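Probable oxidoreductase (Pseudomonas aeruginosa, PDB 4B7X) probably catalyses an NADP(H)-dependent oxidation or reduction, as a member of the medium-chain dehydrogenase/reductase family. Local coordinates at residues 40-45 with 82-87; 75-80 with 97-102. All coordinates share one frame; numbering follows the deposited sequence.

Interaction 1 of 2, residues 40-45 with 82-87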
loop_
_atom_site.group_PDB
_atom_site.type_symbol
_atom_site.label_atom_id
_atom_site.label_comp_id
_atom_site.label_asym_id
_atom_site.label_seq_id
_atom_site.Cartn_x
_atom_site.Cartn_y
_atom_site.Cartn_z
ATOM N N GLN H 40 36.059 -12.800 -14.605
ATOM C CA GLN H 40 34.973 -13.163 -15.517
ATOM C C GLN H 40 34.877 -14.660 -15.767
ATOM O O GLN H 40 35.839 -15.395 -15.544
ATOM C CB GLN H 40 35.136 -12.439 -16.845
ATOM C CG GLN H 40 34.960 -10.932 -16.768
ATOM C CD GLN H 40 34.922 -10.302 -18.143
ATOM O OE1 GLN H 40 35.394 -10.888 -19.118
ATOM N NE2 GLN H 40 34.361 -9.106 -18.231
ATOM N N ILE H 41 33.704 -15.107 -16.218
ATOM C CA ILE H 41 33.500 -16.500 -16.659
ATOM C C ILE H 41 32.865 -16.562 -18.049
ATOM O O ILE H 41 32.289 -15.579 -18.522
ATOM C CB ILE H 41 32.636 -17.321 -15.677
ATOM C CG1 ILE H 41 31.225 -16.718 -15.530
ATOM C CG2 ILE H 41 33.338 -17.472 -14.335
ATOM C CD1 ILE H 41 30.223 -17.657 -14.882
ATOM N N LEU H 42 32.984 -17.716 -18.698
ATOM C CA LEU H 42 32.317 -17.962 -19.984
ATOM C C LEU H 42 31.351 -19.128 -19.868
ATOM O O LEU H 42 31.723 -20.233 -19.444
ATOM C CB LEU H 42 33.326 -18.209 -21.113
ATOM C CG LEU H 42 32.845 -18.941 -22.377
ATOM C CD1 LEU H 42 31.859 -18.112 -23.188
ATOM C CD2 LEU H 42 34.033 -19.344 -23.235
ATOM N N VAL H 43 30.114 -18.867 -20.269
ATOM C CA VAL H 43 29.012 -19.796 -20.067
ATOM C C VAL H 43 28.362 -20.158 -21.391
ATOM O O VAL H 43 28.092 -19.281 -22.204
ATOM C CB VAL H 43 27.937 -19.180 -19.143
ATOM C CG1 VAL H 43 26.730 -20.100 -19.010
ATOM C CG2 VAL H 43 28.524 -18.876 -17.776
ATOM N N LYS H 44 28.105 -21.448 -21.585
ATOM C CA LYS H 44 27.310 -21.929 -22.702
ATOM C C LYS H 44 25.840 -21.931 -22.277
ATOM O O LYS H 44 25.423 -22.762 -21.467
ATOM C CB LYS H 44 27.768 -23.341 -23.120
ATOM C CG LYS H 44 26.807 -24.096 -24.035
ATOM C CD LYS H 44 26.976 -23.712 -25.494
ATOM C CE LYS H 44 25.907 -24.336 -26.384
ATOM N NZ LYS H 44 24.644 -23.537 -26.390
ATOM N N ASN H 45 25.069 -20.993 -22.823
ATOM C CA ASN H 45 23.659 -20.845 -22.470
ATOM C C ASN H 45 22.809 -22.014 -22.993
ATOM O O ASN H 45 22.877 -22.353 -24.171
ATOM C CB ASN H 45 23.102 -19.503 -22.990
ATOM C CG ASN H 45 23.853 -18.288 -22.449
ATOM O OD1 ASN H 45 24.615 -18.370 -21.480
ATOM N ND2 ASN H 45 23.623 -17.148 -23.071
ATOM N N VAL H 82 29.340 -23.695 -17.465
ATOM C CA VAL H 82 30.552 -22.881 -17.416
ATOM C C VAL H 82 31.615 -23.613 -18.219
ATOM O O VAL H 82 31.882 -24.792 -17.971
ATOM C CB VAL H 82 31.025 -22.611 -15.970
ATOM C CG1 VAL H 82 32.442 -22.034 -15.939
ATOM C CG2 VAL H 82 30.060 -21.662 -15.274
ATOM N N LEU H 83 32.175 -22.919 -19.209
ATOM C CA LEU H 83 33.228 -23.492 -20.042
ATOM C C LEU H 83 34.591 -23.145 -19.466
ATOM O O LEU H 83 35.442 -24.021 -19.320
ATOM C CB LEU H 83 33.105 -23.032 -21.502
ATOM C CG LEU H 83 31.808 -23.392 -22.244
ATOM C CD1 LEU H 83 31.940 -23.132 -23.738
ATOM C CD2 LEU H 83 31.382 -24.832 -21.998
ATOM N N VAL H 84 34.791 -21.872 -19.140
ATOM C CA VAL H 84 36.012 -21.428 -18.461
ATOM C C VAL H 84 35.718 -20.399 -17.365
ATOM O O VAL H 84 34.736 -19.650 -17.445
ATOM C CB VAL H 84 37.083 -20.868 -19.434
ATOM C CG1 VAL H 84 37.746 -21.993 -20.216
ATOM C CG2 VAL H 84 36.486 -19.835 -20.377
ATOM N N SER H 85 36.580 -20.376 -16.351
ATOM C CA SER H 85 36.431 -19.473 -15.220
ATOM C C SER H 85 37.735 -18.797 -14.801
ATOM O O SER H 85 38.719 -19.471 -14.498
ATOM C CB SER H 85 35.847 -20.215 -14.018
ATOM O OG SER H 85 35.798 -19.353 -12.894
ATOM N N LYS H 86 37.710 -17.467 -14.775
ATOM C CA LYS H 86 38.773 -16.654 -14.181
ATOM C C LYS H 86 38.268 -15.991 -12.883
ATOM O O LYS H 86 38.603 -14.841 -12.571
ATOM C CB LYS H 86 39.262 -15.599 -15.180
ATOM C CG LYS H 86 40.052 -16.160 -16.357
ATOM C CD LYS H 86 40.559 -15.044 -17.261
ATOM C CE LYS H 86 41.465 -15.585 -18.359
ATOM N NZ LYS H 86 42.088 -14.501 -19.166
ATOM N N HIS H 87 37.465 -16.739 -12.132
ATOM C CA HIS H 87 36.790 -16.237 -10.934
ATOM C C HIS H 87 36.748 -17.329 -9.893
ATOM O O HIS H 87 36.233 -18.416 -10.164
ATOM C CB HIS H 87 35.381 -15.772 -11.300
ATOM C CG HIS H 87 34.608 -15.148 -10.159
ATOM N ND1 HIS H 87 34.191 -15.854 -9.093
ATOM C CD2 HIS H 87 34.140 -13.843 -9.976
ATOM C CE1 HIS H 87 33.511 -15.043 -8.259
ATOM N NE2 HIS H 87 33.481 -13.813 -8.804
#
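Leu-42 meets Leu-83 and Val-84 together at a classic beta bulge, where strand 41-49 runs antiparallel to strand 77-85 in the GroES-like domain of this medium-chain dehydrogenase/reductase. Its carbonyl serves both residues of the bulge: Leu-83 N lies 2.7 Å from Leu-42 O, whereas the bond from Val-84 N is weak at 3.5 Å. In return, Leu-42 N gives Val-84 O a nearly straight bond of 2.9 Å (173° at the hydrogen). Beyond the strand ends, Lys-86 N reaches the carbonyl of Gln-40 and extends the pairing into the turn.

From CB outward, Ile-41 first meets the backbone of the partner strand, with CB 3.6 Å from Val-84 O. There the side chain forks. CG2 turns to the serine and stands 3.4 Å from Ser-85 OG, and the same methyl also touches His-87 CB. CG1 is wedged between the residue's own N and C (chi1 61°), and from there CD1 runs back along the partner strand to within 4.0 Å of Val-82 CG2. That valine methyl also receives Val-43 CG2, and Val-96 of strand 95-97 covers both valines. Branched aliphatic residues suit this buried face because they fill it in two directions. On the face of Leu-42, its CB packs 3.6 Å from Val-84 CG2; Ile-107 and Pro-36 border this pair. Leu-83 instead leans over CB of Lys-44, whose bent chain brings NZ back to Asn-45 O and into a cation-pi contact with Tyr-105.

A small polar residue ends the strand well, since Ser-85 can bond close to its own backbone: besides its bond with Phe-90 O, OG accepts His-87 N at 3.2 Å, forming an ST turn.

Interaction 2 of 2, residues 75-80 with 97-102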
loop_
_atom_site.group_PDB
_atom_site.type_symbol
_atom_site.label_atom_id
_atom_site.label_comp_id
_atom_site.label_asym_id
_atom_site.label_seq_id
_atom_site.Cartn_x
_atom_site.Cartn_y
_atom_site.Cartn_z
ATOM N N ARG H 75 18.721 -8.206 -22.087
ATOM C CA ARG H 75 18.833 -8.785 -20.756
ATOM C C ARG H 75 17.992 -10.060 -20.629
ATOM O O ARG H 75 16.840 -10.104 -21.077
ATOM C CB ARG H 75 18.390 -7.755 -19.706
ATOM C CG ARG H 75 18.525 -8.236 -18.271
ATOM C CD ARG H 75 18.452 -7.114 -17.248
ATOM N NE ARG H 75 18.580 -7.682 -15.909
ATOM C CZ ARG H 75 19.738 -7.881 -15.279
ATOM N NH1 ARG H 75 20.886 -7.533 -15.855
ATOM N NH2 ARG H 75 19.747 -8.420 -14.067
ATOM N N ALA H 76 18.573 -11.087 -20.019
ATOM C CA ALA H 76 17.864 -12.340 -19.790
ATOM C C ALA H 76 18.514 -13.189 -18.719
ATOM O O ALA H 76 19.731 -13.388 -18.706
ATOM C CB ALA H 76 17.735 -13.137 -21.081
ATOM N N LEU H 77 17.690 -13.690 -17.811
ATOM C CA LEU H 77 18.152 -14.682 -16.854
ATOM C C LEU H 77 18.207 -16.026 -17.583
ATOM O O LEU H 77 17.436 -16.259 -18.510
ATOM C CB LEU H 77 17.200 -14.764 -15.664
ATOM C CG LEU H 77 17.156 -13.544 -14.744
ATOM C CD1 LEU H 77 15.902 -13.610 -13.882
ATOM C CD2 LEU H 77 18.415 -13.465 -13.890
ATOM N N GLY H 78 19.115 -16.903 -17.181
ATOM C CA GLY H 78 19.258 -18.166 -17.877
ATOM C C GLY H 78 20.011 -19.177 -17.058
ATOM O O GLY H 78 20.517 -18.860 -15.984
ATOM N N VAL H 79 20.064 -20.402 -17.571
ATOM C CA VAL H 79 20.864 -21.470 -16.996
ATOM C C VAL H 79 21.831 -21.915 -18.090
ATOM O O VAL H 79 21.458 -21.982 -19.267
ATOM C CB VAL H 79 19.970 -22.629 -16.519
ATOM C CG1 VAL H 79 20.734 -23.939 -16.490
ATOM C CG2 VAL H 79 19.407 -22.321 -15.139
ATOM N N GLY H 80 23.075 -22.184 -17.707
ATOM C CA GLY H 80 24.116 -22.536 -18.672
ATOM C C GLY H 80 25.256 -23.323 -18.054
ATOM O O GLY H 80 25.301 -23.498 -16.833
ATOM N N ASN H 97 22.988 -20.492 -12.753
ATOM C CA ASN H 97 21.873 -19.609 -12.988
ATOM C C ASN H 97 22.406 -18.182 -12.910
ATOM O O ASN H 97 23.091 -17.826 -11.957
ATOM C CB ASN H 97 20.813 -19.851 -11.917
ATOM C CG ASN H 97 19.583 -18.998 -12.113
ATOM O OD1 ASN H 97 19.655 -17.775 -12.089
ATOM N ND2 ASN H 97 18.445 -19.639 -12.296
ATOM N N GLY H 98 22.103 -17.361 -13.906
ATOM C CA GLY H 98 22.673 -16.028 -13.951
ATOM C C GLY H 98 22.028 -15.177 -15.009
ATOM O O GLY H 98 21.135 -15.633 -15.726
ATOM N N ALA H 99 22.473 -13.930 -15.103
ATOM C CA ALA H 99 21.959 -13.027 -16.119
ATOM C C ALA H 99 22.767 -13.274 -17.382
ATOM O O ALA H 99 23.795 -12.632 -17.606
ATOM C CB ALA H 99 22.071 -11.580 -15.669
ATOM N N LEU H 100 22.301 -14.218 -18.200
ATOM C CA LEU H 100 23.119 -14.726 -19.302
ATOM C C LEU H 100 22.858 -13.987 -20.602
ATOM O O LEU H 100 23.676 -14.032 -21.507
ATOM C CB LEU H 100 22.974 -16.254 -19.462
ATOM C CG LEU H 100 23.275 -17.130 -18.232
ATOM C CD1 LEU H 100 22.887 -18.591 -18.454
ATOM C CD2 LEU H 100 24.737 -17.033 -17.783
ATOM N N GLY H 101 21.737 -13.285 -20.686
ATOM C CA GLY H 101 21.425 -12.473 -21.866
ATOM C C GLY H 101 20.857 -13.302 -23.011
ATOM O O GLY H 101 20.975 -14.521 -23.016
ATOM N N VAL H 102 20.233 -12.640 -23.980
ATOM C CA VAL H 102 19.611 -13.335 -25.100
ATOM C C VAL H 102 20.658 -13.625 -26.192
ATOM O O VAL H 102 20.718 -12.943 -27.196
ATOM C CB VAL H 102 18.393 -12.549 -25.632
ATOM C CG1 VAL H 102 17.638 -13.347 -26.694
ATOM C CG2 VAL H 102 17.447 -12.227 -24.481
#
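Gly-78 and Gly-98 exchange a pair of backbone hydrogen bonds that joins the early part of strand 77-85 to the corner leaving strand 95-97. Gly-78 N lies 2.8 Å from Gly-98 O, and the return bond, Gly-98 N to Gly-78 O, is 3.0 Å. Past the corner, the carbonyl of Ala-76 takes over: Gly-101 N points almost straight at Ala-76 O (2.8 Å, 172° at the hydrogen), while the bond from Leu-100 N is bent and weak. An inverse gamma turn centred on Ala-99 swings the chain round to present these amides, and the positive phi of Gly-101 (81°) is one that glycine adopts readily.

CA-H...O contacts supplement these bonds. Asn-97 CA is 3.4 Å from Gly-78 O, and Leu-77 CA and Ala-99 CA approach Gly-98 O and Ala-76 O in the same manner.

In the apolar packing, Leu-100 lays its CD1 on the peptide backbone, 3.3 Å from Gly-78 C. Its chi1 of -56° sets CG opposite the residue's own C, and an extended chi2 carries CD1 on over Gly-78. Gly-78 and Gly-80 suit this place because neither has a side chain to keep the methyl off the peptides. At the other end, Ala-76 CB meets Val-102 CG2 at 3.5 Å, a small residue set against a branched one. The side chains of Val-79 and Asn-97 cross at about a right angle, with CG2 near ND2.

The one charged side chain, Arg-75, brings its guanidinium obliquely past Ala-99 CB and forms a cation-pi contact with Trp-57.

The side chain of Leu-77 is about 7 Å from a bound NADP. The whole is a glycine-rich strand pairing and corner, consistent with a place on the cofactor-facing side of the GroES-like domain of medium-chain dehydrogenases/reductases.

How the interactions relate
From the N terminus, the chain first runs through 40-45 on strand 41-49 and then makes an excursion that includes helix 53-57. It returns at 75-80, leading into strand 77-85, whose last residues, with the turn after them (82-87), close the first long loop in interaction 1. The hairpin-like return through strand 95-97 brings 97-102 back to 75-80, closing the shorter loop of interaction 2. The segments therefore alternate and the loops cross, sharing strand 77-85. The contacts also touch directly: Val-43 CG1 packs on Gly-80 CA and Leu-100 CD2, and Asn-45 lies against Leu-100. Together they tie strands 41-49, 77-85 and 95-97 into one GroES-like sheet.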